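PDB 6BN2: acetyl-CoA acetyltransferase from Elizabethkingia anophelis NUHP1, which catalyses, as a thiolase, the reversible condensation of two acetyl-CoA molecules to acetoacetyl-CoA and free CoA, by way of an acetylated cysteine. Local coordinates for the interface of chains A and B. Numbering follows the deposited sequence. Chains: chain A/B, Acetyl-CoA acetyltransferase.

Contacts 1 and 2 are two patches of one two-fold interface between chains A and B, their centres about 24 Å apart, and each has a twin with the chains exchanged. They share no residue. Contact 1 joins helix 98-111 and strand 281-290 of chain A to strands 59-62 and 89-93 and helix 98-111 of chain B through a charged, water-bridged network; contact 2 brings together loop 66-68 of chain A, B:Ala67, strand 131-133 of both chains and helix 149-155 of chain B. Both centres lie about 18 Å from A:His356, an expected catalytic residue. The protein is a homotetramer, and this pairing is probably its tight dimer.

Contact 1: the interface of chains A and B. Residues chain A 101, 105, 108, 288; chain B 58, 60, 90, 109.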
ATOM      1  N   LYS A 101       0.287   9.209   4.593  1.00 11.83           N
ATOM      2  CA  LYS A 101      -0.274   8.032   5.253  1.00 11.90           C
ATOM      3  C   LYS A 101       0.834   7.079   5.681  1.00 11.18           C
ATOM      4  O   LYS A 101       0.751   6.462   6.747  1.00 11.73           O
ATOM      5  CB  LYS A 101      -1.260   7.341   4.306  1.00 12.02           C
ATOM      6  CG  LYS A 101      -2.023   6.156   4.938  1.00 10.40           C
ATOM      7  CD  LYS A 101      -2.848   6.593   6.160  1.00 12.21           C
ATOM      8  CE  LYS A 101      -3.763   5.431   6.612  1.00 13.57           C
ATOM      9  NZ  LYS A 101      -4.612   5.863   7.775  1.00 15.30           N
ATOM     10  N   MET A 105       1.098   5.857   9.489  1.00 12.84           N
ATOM     11  CA  MET A 105       1.127   4.435   9.829  0.61 12.90           C
ATOM     12  C   MET A 105       2.404   4.077  10.575  1.00 12.62           C
ATOM     13  O   MET A 105       2.394   3.257  11.488  1.00 12.67           O
ATOM     14  CB  MET A 105       1.012   3.591   8.556  0.61 12.23           C
ATOM     15  CG  MET A 105      -0.347   3.693   7.887  0.61 14.93           C
ATOM     16  SD  MET A 105      -0.348   2.983   6.231  0.61 11.04           S
ATOM     17  CE  MET A 105      -1.719   1.803   6.376  0.61 13.20           C
ATOM     18  N   GLN A 108       2.074   5.164  14.068  1.00 14.27           N
ATOM     19  CA  GLN A 108       1.224   4.236  14.802  1.00 14.35           C
ATOM     20  C   GLN A 108       1.989   2.984  15.198  1.00 14.45           C
ATOM     21  O   GLN A 108       1.743   2.428  16.270  1.00 15.22           O
ATOM     22  CB  GLN A 108      -0.010   3.876  13.972  1.00 15.81           C
ATOM     23  CG  GLN A 108      -0.950   5.080  13.820  1.00 15.55           C
ATOM     24  CD  GLN A 108      -2.073   4.855  12.844  1.00 15.73           C
ATOM     25  OE1 GLN A 108      -1.873   4.323  11.764  1.00 19.48           O
ATOM     26  NE2 GLN A 108      -3.278   5.246  13.230  1.00 16.88           N
ATOM     27  N   ASP A 288      -7.081  11.295   9.192  1.00 14.78           N
ATOM     28  CA  ASP A 288      -7.644  11.174   7.857  1.00 13.63           C
ATOM     29  C   ASP A 288      -9.088  11.655   7.890  1.00 14.08           C
ATOM     30  O   ASP A 288      -9.780  11.529   8.907  1.00 16.46           O
ATOM     31  CB  ASP A 288      -7.638   9.722   7.369  1.00 14.33           C
ATOM     32  CG  ASP A 288      -6.251   9.123   7.310  1.00 21.38           C
ATOM     33  OD1 ASP A 288      -5.416   9.648   6.558  1.00 18.32           O
ATOM     34  OD2 ASP A 288      -5.978   8.146   8.056  1.00 28.13           O
TER
ATOM     35  N   ASP B  58     -11.687   3.353   9.149  1.00 13.58           N
ATOM     36  CA  ASP B  58     -10.622   3.227   8.162  1.00 14.16           C
ATOM     37  C   ASP B  58     -10.784   1.856   7.527  1.00 15.38           C
ATOM     38  O   ASP B  58     -11.451   0.971   8.076  1.00 13.10           O
ATOM     39  CB  ASP B  58      -9.226   3.383   8.796  1.00 12.62           C
ATOM     40  CG  ASP B  58      -8.209   4.048   7.857  1.00 17.32           C
ATOM     41  OD1 ASP B  58      -8.349   3.941   6.617  1.00 15.69           O
ATOM     42  OD2 ASP B  58      -7.244   4.653   8.381  1.00 17.13           O
ATOM     43  N   TYR B  60      -8.161  -0.846   5.368  1.00 12.81           N
ATOM     44  CA  TYR B  60      -6.861  -1.207   4.794  1.00 12.33           C
ATOM     45  C   TYR B  60      -7.048  -2.477   3.986  1.00 13.54           C
ATOM     46  O   TYR B  60      -7.469  -3.497   4.541  1.00 14.25           O
ATOM     47  CB  TYR B  60      -5.801  -1.477   5.860  1.00 11.37           C
ATOM     48  CG  TYR B  60      -5.396  -0.311   6.740  1.00 11.65           C
ATOM     49  CD1 TYR B  60      -4.652  -0.542   7.890  1.00 12.48           C
ATOM     50  CD2 TYR B  60      -5.761   1.004   6.437  1.00 12.20           C
ATOM     51  CE1 TYR B  60      -4.263   0.489   8.714  1.00 13.59           C
ATOM     52  CE2 TYR B  60      -5.381   2.050   7.272  1.00 13.77           C
ATOM     53  CZ  TYR B  60      -4.628   1.790   8.402  1.00 15.20           C
ATOM     54  OH  TYR B  60      -4.212   2.824   9.235  1.00 14.49           O
ATOM     55  N   THR B  90      -7.083   2.868   2.390  1.00 10.86           N
ATOM     56  CA  THR B  90      -5.694   2.742   1.925  1.00 11.95           C
ATOM     57  C   THR B  90      -5.443   1.325   1.403  1.00 12.56           C
ATOM     58  O   THR B  90      -5.905   0.353   1.998  1.00 11.72           O
ATOM     59  CB  THR B  90      -4.701   3.058   3.071  1.00 11.96           C
ATOM     60  OG1 THR B  90      -4.809   4.443   3.434  1.00 12.78           O
ATOM     61  CG2 THR B  90      -3.232   2.770   2.670  1.00 13.71           C
ATOM     62  N   ALA B 109      -3.280   0.682  14.472  1.00 13.83           N
ATOM     63  CA  ALA B 109      -4.118   1.882  14.554  1.00 14.84           C
ATOM     64  C   ALA B 109      -5.027   1.843  15.781  1.00 16.11           C
ATOM     65  O   ALA B 109      -5.276   2.884  16.414  1.00 15.98           O
ATOM     66  CB  ALA B 109      -4.955   2.038  13.280  1.00 15.09           C
TER
HETATM   67  O   HOH W   1      -2.037   1.960  10.683  1.00 19.38           O
HETATM   68  O   HOH W   2      -7.792   6.931   9.586  1.00 33.02           O
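One face of the B:Tyr60 ring carries the methyl CE of A:Met105, which sits 3.5 Å above the plane, displaced toward the rim near CZ, in a CH-pi contact. The thioether is bent at its last torsion (chi3 125°), turning that methyl toward the ring. On the same side as the methyl, beyond the rim, CE of A:Lys101 packs against CE2 of B:Tyr60 at 3.8 Å, while the lysine ammonium NZ makes a weak hydrogen bond to the phenol OH. The lysine bends at chi2 (60°) and then runs straight past OG1 of B:Thr90, which lies 3.5 Å from its CE. At its end NZ joins two carboxylates: it forms salt bridges to OD2 of B:Asp58 at 3.0 Å, on the syn lone pair, and to OD2 of A:Asp288 at 2.7 Å, tilted out of that carboxylate's plane. A water also links the two aspartate OD2 atoms, so the shared ammonium and the water together probably ease their mutual repulsion. A second water connects the phenol OH of B:Tyr60 with the amide OE1 of A:Gln108, whose NE2 rests 3.6 Å from CB of B:Ala109. In the fold, helix 98-111 of chain A, which follows the nucleophilic A:Cys96, presents A:Lys101, A:Met105 and A:Gln108 to strands 59-62 and 89-93 and the equivalent helix of chain B, with A:Asp288 supporting the lysine from strand 281-290.

Contact 2: the interface of chains A and B. Residues chain A 66-68, 132; chain B 67, 132, 153.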
ATOM      1  N   GLN A  66       2.268   1.710  -9.282  1.00 11.44           N
ATOM      2  CA  GLN A  66       3.264   0.665  -9.060  1.00 12.09           C
ATOM      3  C   GLN A  66       3.508  -0.200 -10.291  1.00 13.35           C
ATOM      4  O   GLN A  66       4.414  -1.038 -10.265  1.00 13.38           O
ATOM      5  CB  GLN A  66       2.815  -0.216  -7.890  1.00 12.36           C
ATOM      6  CG  GLN A  66       2.688   0.613  -6.589  1.00 12.77           C
ATOM      7  CD  GLN A  66       2.019  -0.110  -5.437  1.00 15.02           C
ATOM      8  OE1 GLN A  66       1.759  -1.313  -5.501  1.00 15.24           O
ATOM      9  NE2 GLN A  66       1.734   0.631  -4.359  1.00 13.25           N
ATOM     10  N   ALA A  67       2.728  -0.020 -11.356  1.00 12.11           N
ATOM     11  CA  ALA A  67       2.802  -0.940 -12.484  1.00 14.01           C
ATOM     12  C   ALA A  67       4.178  -0.907 -13.126  1.00 13.40           C
ATOM     13  O   ALA A  67       4.707   0.165 -13.461  1.00 14.67           O
ATOM     14  CB  ALA A  67       1.741  -0.595 -13.534  1.00 15.67           C
ATOM     15  N   GLY A  68       4.739  -2.101 -13.333  1.00 12.37           N
ATOM     16  CA  GLY A  68       5.999  -2.250 -14.018  1.00 12.84           C
ATOM     17  C   GLY A  68       7.217  -1.905 -13.197  1.00 13.30           C
ATOM     18  O   GLY A  68       8.336  -1.983 -13.728  1.00 15.15           O
ATOM     19  N   TYR A 132      -1.488   0.155 -20.526  1.00 13.78           N
ATOM     20  CA  TYR A 132      -2.012  -1.167 -20.186  1.00 13.67           C
ATOM     21  C   TYR A 132      -2.779  -1.764 -21.352  1.00 15.33           C
ATOM     22  O   TYR A 132      -3.565  -1.073 -22.004  1.00 17.29           O
ATOM     23  CB  TYR A 132      -2.994  -1.074 -19.012  1.00 13.56           C
ATOM     24  CG  TYR A 132      -2.505  -0.392 -17.764  1.00 14.19           C
ATOM     25  CD1 TYR A 132      -1.167  -0.456 -17.372  1.00 14.54           C
ATOM     26  CD2 TYR A 132      -3.402   0.311 -16.963  1.00 14.57           C
ATOM     27  CE1 TYR A 132      -0.740   0.191 -16.197  1.00 14.38           C
ATOM     28  CE2 TYR A 132      -2.995   0.933 -15.802  1.00 13.85           C
ATOM     29  CZ  TYR A 132      -1.669   0.865 -15.417  1.00 15.89           C
ATOM     30  OH  TYR A 132      -1.292   1.503 -14.252  1.00 16.31           O
TER
ATOM     31  N   ALA B  67      -2.440  -2.483 -11.149  1.00 12.11           N
ATOM     32  CA  ALA B  67      -2.484  -1.832 -12.452  1.00 14.01           C
ATOM     33  C   ALA B  67      -3.844  -2.010 -13.106  1.00 13.40           C
ATOM     34  O   ALA B  67      -4.366  -3.131 -13.210  1.00 14.67           O
ATOM     35  CB  ALA B  67      -1.397  -2.397 -13.374  1.00 15.67           C
ATOM     36  N   TYR B 132       2.005  -4.656 -19.947  1.00 13.78           N
ATOM     37  CA  TYR B 132       2.524  -3.289 -19.892  1.00 13.67           C
ATOM     38  C   TYR B 132       3.321  -2.960 -21.141  1.00 15.33           C
ATOM     39  O   TYR B 132       4.121  -3.776 -21.605  1.00 17.29           O
ATOM     40  CB  TYR B 132       3.475  -3.119 -18.702  1.00 13.56           C
ATOM     41  CG  TYR B 132       2.953  -3.512 -17.348  1.00 14.19           C
ATOM     42  CD1 TYR B 132       1.606  -3.367 -17.013  1.00 14.54           C
ATOM     43  CD2 TYR B 132       3.827  -4.020 -16.389  1.00 14.57           C
ATOM     44  CE1 TYR B 132       1.148  -3.741 -15.735  1.00 14.38           C
ATOM     45  CE2 TYR B 132       3.390  -4.372 -15.131  1.00 13.85           C
ATOM     46  CZ  TYR B 132       2.055  -4.225 -14.804  1.00 15.89           C
ATOM     47  OH  TYR B 132       1.647  -4.592 -13.536  1.00 16.31           O
ATOM     48  N   ASP B 153       5.495  -7.944 -11.965  1.00 15.18           N
ATOM     49  CA  ASP B 153       5.327  -7.360 -10.642  1.00 14.76           C
ATOM     50  C   ASP B 153       4.986  -8.397  -9.581  1.00 14.43           C
ATOM     51  O   ASP B 153       5.221  -8.160  -8.390  1.00 17.17           O
ATOM     52  CB  ASP B 153       4.232  -6.281 -10.670  1.00 14.94           C
ATOM     53  CG  ASP B 153       4.610  -5.060 -11.521  1.00 15.67           C
ATOM     54  OD1 ASP B 153       5.817  -4.840 -11.789  1.00 15.43           O
ATOM     55  OD2 ASP B 153       3.685  -4.302 -11.904  1.00 15.68           O
TER
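The backbone of chain A turns at A:Gly68 (phi 77°, psi 1°), following the more extended A:Ala67, and its amide points across the interface toward chain B; farther along, A:Tyr132 and B:Tyr132 form an antiparallel beta bridge. The amide N of A:Gly68 donates to the carboxylate OD2 of B:Asp153 at 2.8 Å, along the syn lone pair and nearly straight, 162° at the hydrogen. That same oxygen takes a second bond from its own chain: the phenol OH of B:Tyr132 reaches OD2 of B:Asp153 at 2.6 Å, from above the carboxylate plane. The tyrosine thus helps position the acid for the partner's loop, and two donors approaching from different directions hold its OD2.

The turn passes over one face of the B:Tyr132 ring, with CA of A:Gly68 3.5 Å from CE2 of B:Tyr132. On that same face the methyl CB of A:Ala67 sits over the ring near CZ. The two alanines meet methyl to methyl, CB of A:Ala67 standing 3.6 Å from CB of B:Ala67, and the symmetry sets CB of B:Ala67 over the A:Tyr132 ring, 3.9 Å from CZ of A:Tyr132. CD1 of A:Tyr132 comes to 4.0 Å from CD1 of B:Tyr132 as the side chains pass at a slant. The result is a small apolar patch of alanine methyls and aromatic rings beside the carboxylate-amide hydrogen bond.

In the fold, the loop at 66-68, given by both chains, follows strand 59-62, the tyrosines come from the short strand 131-133 of each chain, and B:Asp153 lies near the end of helix 149-155; together they join the subunits across the two-fold axis and probably help hold the dimer together.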